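Local coordinates for protein serine-tRNA ligase (Naegleria fowleri, PDB 6BLJ) that probably attaches serine to its cognate tRNA in the cytosol, first activating the amino acid with ATP, as other class II seryl-tRNA synthetases do, at residues T270-E274 with G275-Y279; L112-N115 with Q116-L120. All blocks are in the same frame, centred on the assembly; numbering follows the deposited sequence.

Interaction 1: residues T270-E274 with G275-Y279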
loop_
_atom_site.group_PDB
_atom_site.type_symbol
_atom_site.label_atom_id
_atom_site.label_comp_id
_atom_site.label_asym_id
_atom_site.label_seq_id
_atom_site.Cartn_x
_atom_site.Cartn_y
_atom_site.Cartn_z
ATOM N N THR A 270 5.491 6.040 -2.374
ATOM C CA THR A 270 6.172 6.489 -1.161
ATOM C C THR A 270 7.676 6.566 -1.412
ATOM O O THR A 270 8.236 5.722 -2.122
ATOM C CB THR A 270 5.876 5.533 0.005
ATOM O OG1 THR A 270 4.476 5.569 0.300
ATOM C CG2 THR A 270 6.664 5.921 1.265
ATOM N N VAL A 271 8.338 7.571 -0.830
ATOM C CA VAL A 271 9.780 7.775 -0.980
ATOM C C VAL A 271 10.413 7.868 0.401
ATOM O O VAL A 271 9.979 8.691 1.216
ATOM C CB VAL A 271 10.075 9.055 -1.781
ATOM C CG1 VAL A 271 11.537 9.458 -1.625
ATOM C CG2 VAL A 271 9.725 8.832 -3.218
ATOM N N THR A 272 11.436 7.045 0.666
ATOM C CA THR A 272 12.066 6.999 1.980
ATOM C C THR A 272 13.585 7.116 1.878
ATOM O O THR A 272 14.185 6.840 0.838
ATOM C CB THR A 272 11.731 5.698 2.718
ATOM O OG1 THR A 272 12.321 4.609 2.004
ATOM C CG2 THR A 272 10.216 5.484 2.788
ATOM N N GLY A 273 14.204 7.495 2.995
ATOM C CA GLY A 273 15.645 7.470 3.118
ATOM C C GLY A 273 16.281 8.746 3.652
ATOM O O GLY A 273 17.400 8.699 4.177
ATOM N N GLU A 274 15.603 9.891 3.532
ATOM C CA GLU A 274 16.124 11.144 4.085
ATOM C C GLU A 274 14.996 11.888 4.777
ATOM O O GLU A 274 13.965 12.153 4.150
ATOM C CB GLU A 274 16.740 12.037 3.006
ATOM C CG GLU A 274 17.751 13.088 3.553
ATOM C CD GLU A 274 17.093 14.345 4.123
ATOM O OE1 GLU A 274 15.931 14.637 3.775
ATOM O OE2 GLU A 274 17.764 15.077 4.890
ATOM N N GLY A 275 15.192 12.228 6.055
ATOM C CA GLY A 275 14.134 12.915 6.774
ATOM C C GLY A 275 12.850 12.097 6.832
ATOM O O GLY A 275 12.856 10.861 6.828
ATOM N N GLU A 276 11.724 12.807 6.858
ATOM C CA GLU A 276 10.416 12.164 6.922
ATOM C C GLU A 276 10.107 11.434 5.622
ATOM O O GLU A 276 10.516 11.864 4.539
ATOM C CB GLU A 276 9.310 13.203 7.141
ATOM C CG GLU A 276 9.310 13.960 8.446
ATOM C CD GLU A 276 8.280 15.082 8.419
ATOM O OE1 GLU A 276 8.674 16.267 8.355
ATOM O OE2 GLU A 276 7.069 14.773 8.423
ATOM N N ASP A 277 9.342 10.347 5.729
ATOM C CA ASP A 277 8.811 9.692 4.540
ATOM C C ASP A 277 7.988 10.670 3.715
ATOM O O ASP A 277 7.281 11.526 4.248
ATOM C CB ASP A 277 7.955 8.482 4.911
ATOM C CG ASP A 277 8.787 7.342 5.464
ATOM O OD1 ASP A 277 10.018 7.510 5.557
ATOM O OD2 ASP A 277 8.218 6.285 5.800
ATOM N N LYS A 278 8.079 10.541 2.403
ATOM C CA LYS A 278 7.426 11.491 1.526
ATOM C C LYS A 278 6.650 10.733 0.463
ATOM O O LYS A 278 6.755 9.513 0.346
ATOM C CB LYS A 278 8.474 12.403 0.890
ATOM C CG LYS A 278 9.260 13.223 1.905
ATOM C CD LYS A 278 10.340 13.997 1.176
ATOM C CE LYS A 278 11.414 14.450 2.122
ATOM N NZ LYS A 278 12.210 13.307 2.636
ATOM N N TYR A 279 5.872 11.472 -0.321
ATOM C CA TYR A 279 5.209 10.939 -1.499
ATOM C C TYR A 279 5.762 11.637 -2.733
ATOM O O TYR A 279 5.981 12.845 -2.707
ATOM C CB TYR A 279 3.684 11.165 -1.492
ATOM C CG TYR A 279 2.868 10.393 -0.477
ATOM C CD1 TYR A 279 2.711 9.019 -0.586
ATOM C CD2 TYR A 279 2.169 11.054 0.530
ATOM C CE1 TYR A 279 1.931 8.310 0.319
ATOM C CE2 TYR A 279 1.378 10.355 1.434
ATOM C CZ TYR A 279 1.269 8.989 1.326
ATOM O OH TYR A 279 0.502 8.298 2.230
HETATM O O HOH W 1 12.346 10.389 2.229
HETATM O O HOH W 2 12.221 9.120 4.849
HETATM O O HOH W 3 14.495 14.496 1.372
#
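V271 and K278 form the hydrogen-bonded pair of a short antiparallel beta hairpin. V271 N donates to K278 O at 2.8 Å, coming in 38° above the carbonyl plane. K278 N returns a bond to V271 O at 2.9 Å, this one in the plane of the carbonyl. One residue further from the turn, T270 and Y279 make a non-hydrogen-bonded pair. There OG1 of T270 lies 3.7 Å from Y279 CE1, oblique to the ring.

The turn is held by the K278 ammonium and by water. The K278 chain runs extended and then bends at its last torsion (chi4 69°), which turns NZ toward the carbonyl oxygens of the loop. NZ donates to E276 O at 2.9 Å, in the carbonyl plane. It also lies 2.6 Å from E274 O. Two waters accept from NZ. One lies 3.1 Å from V271 O and may donate to it; the other donates to E274 OE1. The E274 carboxylate is therefore joined to the lysine through water, its OE1 being 4.1 Å from NZ. A third water accepts from G273 N and lies within bonding distance of G275 O and D277 OD1. D277 lies alongside T272, with OD1 3.4 Å from T272 CG2.

Strand 249-251 pairs with the far edge of strand 278-280. T270, V271 and T272 pair with a strand of the second subunit, so the sheet continues across the interface with that subunit. NZ sits beside the carbonyl oxygens of E274 and E276, two acceptors close together, and its positive charge probably offsets their repulsion and steadies the turn.

Interaction 2: residues L112-N115 with Q116-L120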
loop_
_atom_site.group_PDB
_atom_site.type_symbol
_atom_site.label_atom_id
_atom_site.label_comp_id
_atom_site.label_asym_id
_atom_site.label_seq_id
_atom_site.Cartn_x
_atom_site.Cartn_y
_atom_site.Cartn_z
ATOM N N LEU A 112 -26.279 24.547 53.800
ATOM C CA LEU A 112 -24.823 24.498 53.772
ATOM C C LEU A 112 -24.244 25.761 54.397
ATOM O O LEU A 112 -24.727 26.868 54.134
ATOM C CB LEU A 112 -24.314 24.351 52.330
ATOM C CG LEU A 112 -24.900 23.176 51.550
ATOM C CD1 LEU A 112 -24.639 23.303 50.050
ATOM C CD2 LEU A 112 -24.340 21.866 52.102
ATOM N N ASN A 113 -23.205 25.596 55.223
ATOM C CA ASN A 113 -22.502 26.762 55.739
ATOM C C ASN A 113 -21.618 27.349 54.638
ATOM O O ASN A 113 -21.504 26.803 53.538
ATOM C CB ASN A 113 -21.717 26.420 57.014
ATOM C CG ASN A 113 -20.522 25.484 56.776
ATOM O OD1 ASN A 113 -19.921 25.443 55.690
ATOM N ND2 ASN A 113 -20.164 24.728 57.821
ATOM N N THR A 114 -20.985 28.485 54.927
ATOM C CA THR A 114 -20.285 29.200 53.864
ATOM C C THR A 114 -19.035 28.450 53.412
ATOM O O THR A 114 -18.695 28.469 52.223
ATOM C CB THR A 114 -19.950 30.616 54.323
ATOM O OG1 THR A 114 -21.179 31.307 54.598
ATOM C CG2 THR A 114 -19.185 31.365 53.237
ATOM N N ASN A 115 -18.344 27.771 54.338
ATOM C CA ASN A 115 -17.235 26.909 53.933
ATOM C C ASN A 115 -17.705 25.822 52.970
ATOM O O ASN A 115 -17.026 25.525 51.977
ATOM C CB ASN A 115 -16.569 26.279 55.159
ATOM C CG ASN A 115 -15.775 27.281 55.983
ATOM O OD1 ASN A 115 -15.210 28.238 55.448
ATOM N ND2 ASN A 115 -15.726 27.061 57.295
ATOM N N GLN A 116 -18.869 25.222 53.241
ATOM C CA GLN A 116 -19.387 24.197 52.339
ATOM C C GLN A 116 -19.801 24.785 50.999
ATOM O O GLN A 116 -19.656 24.121 49.966
ATOM C CB GLN A 116 -20.566 23.467 52.976
ATOM C CG GLN A 116 -20.182 22.561 54.147
ATOM C CD GLN A 116 -21.404 22.049 54.869
ATOM O OE1 GLN A 116 -22.228 22.832 55.341
ATOM N NE2 GLN A 116 -21.544 20.732 54.939
ATOM N N LEU A 117 -20.269 26.038 50.979
ATOM C CA LEU A 117 -20.658 26.625 49.704
ATOM C C LEU A 117 -19.439 26.853 48.830
ATOM O O LEU A 117 -19.504 26.635 47.612
ATOM C CB LEU A 117 -21.397 27.953 49.914
ATOM C CG LEU A 117 -22.789 27.898 50.538
ATOM C CD1 LEU A 117 -23.341 29.307 50.784
ATOM C CD2 LEU A 117 -23.714 27.100 49.647
ATOM N N LYS A 118 -18.293 27.176 49.436
ATOM C CA LYS A 118 -17.112 27.385 48.615
ATOM C C LYS A 118 -16.563 26.058 48.118
ATOM O O LYS A 118 -16.044 25.993 46.995
ATOM C CB LYS A 118 -16.045 28.151 49.407
ATOM C CG LYS A 118 -16.523 29.491 49.966
ATOM C CD LYS A 118 -15.360 30.386 50.361
ATOM C CE LYS A 118 -15.549 30.942 51.758
ATOM N NZ LYS A 118 -15.054 32.348 51.849
ATOM N N LYS A 119 -16.716 24.985 48.905
ATOM C CA LYS A 119 -16.323 23.660 48.425
ATOM C C LYS A 119 -17.207 23.217 47.264
ATOM O O LYS A 119 -16.737 22.575 46.313
ATOM C CB LYS A 119 -16.425 22.623 49.547
ATOM C CG LYS A 119 -15.291 22.579 50.553
ATOM C CD LYS A 119 -15.472 21.350 51.439
ATOM C CE LYS A 119 -14.260 21.066 52.311
ATOM N NZ LYS A 119 -14.260 21.873 53.566
ATOM N N LEU A 120 -18.501 23.522 47.354
ATOM C CA LEU A 120 -19.435 23.140 46.307
ATOM C C LEU A 120 -19.072 23.806 44.986
ATOM O O LEU A 120 -19.105 23.166 43.928
ATOM C CB LEU A 120 -20.858 23.498 46.743
ATOM C CG LEU A 120 -21.998 23.307 45.744
ATOM C CD1 LEU A 120 -22.038 21.839 45.313
ATOM C CD2 LEU A 120 -23.332 23.739 46.355
#
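N113 and Q116 form a capping box at the start of helix 114-147. N113 is the N-cap. Its CG sits between its own backbone N and carbonyl carbon (chi1 68°), which brings OD1 over the first turn. OD1 accepts from Q116 N at 2.7 Å, nearly along the C=O axis. In return, N113 N donates to Q116 OE1 at 2.9 Å, in the carbonyl plane and on a lone pair. The two side chains cross at about a right angle, and their amide planes are 54° apart. Their NH2 groups are also used: N113 ND2 donates to D83 O, and Q116 NE2 to E86 O.

Backbone bonds of the first helical turns follow. L117 N donates to N113 O at 2.9 Å, K118 N to T114 O, and K119 N to N115 O.

The apolar part centres on L112, just before the cap. Its CB meets L117 CD2 at 3.9 Å, and its CD1 meets L120 CD2 at the same distance. L112 CD2 lies near the amide of Q116. On another side, T114 CG2 touches K118 CE at 3.9 Å.

K119 turns its ammonium to a salt bridge with D84, while T114 and L117 pack on helix 38-76. The box gives the N-H of Q116 a side-chain acceptor in the first turn, where backbone acceptors are generally lacking. The L112 contacts tie the residue before the cap to the helix.

From the N terminus, the chain first runs out along helix 38-76 and reaches interaction 2 after the loops and short helices that follow it. There residues 112-120 start helix 114-147, the long helix that runs alongside helix 38-76 in the coiled-coil arm of the N-terminal domain, as in other seryl-tRNA synthetases. The chain then enters the catalytic part, where interaction 1 closes the hairpin of strands 270-272 and 278-280 at an interface between subunits. The two contacts are in series and neither nest nor cross. Each is local, a helix start and a hairpin loop. One belongs to the arm and the other to the class II core, and their centres lie about 60 Å apart.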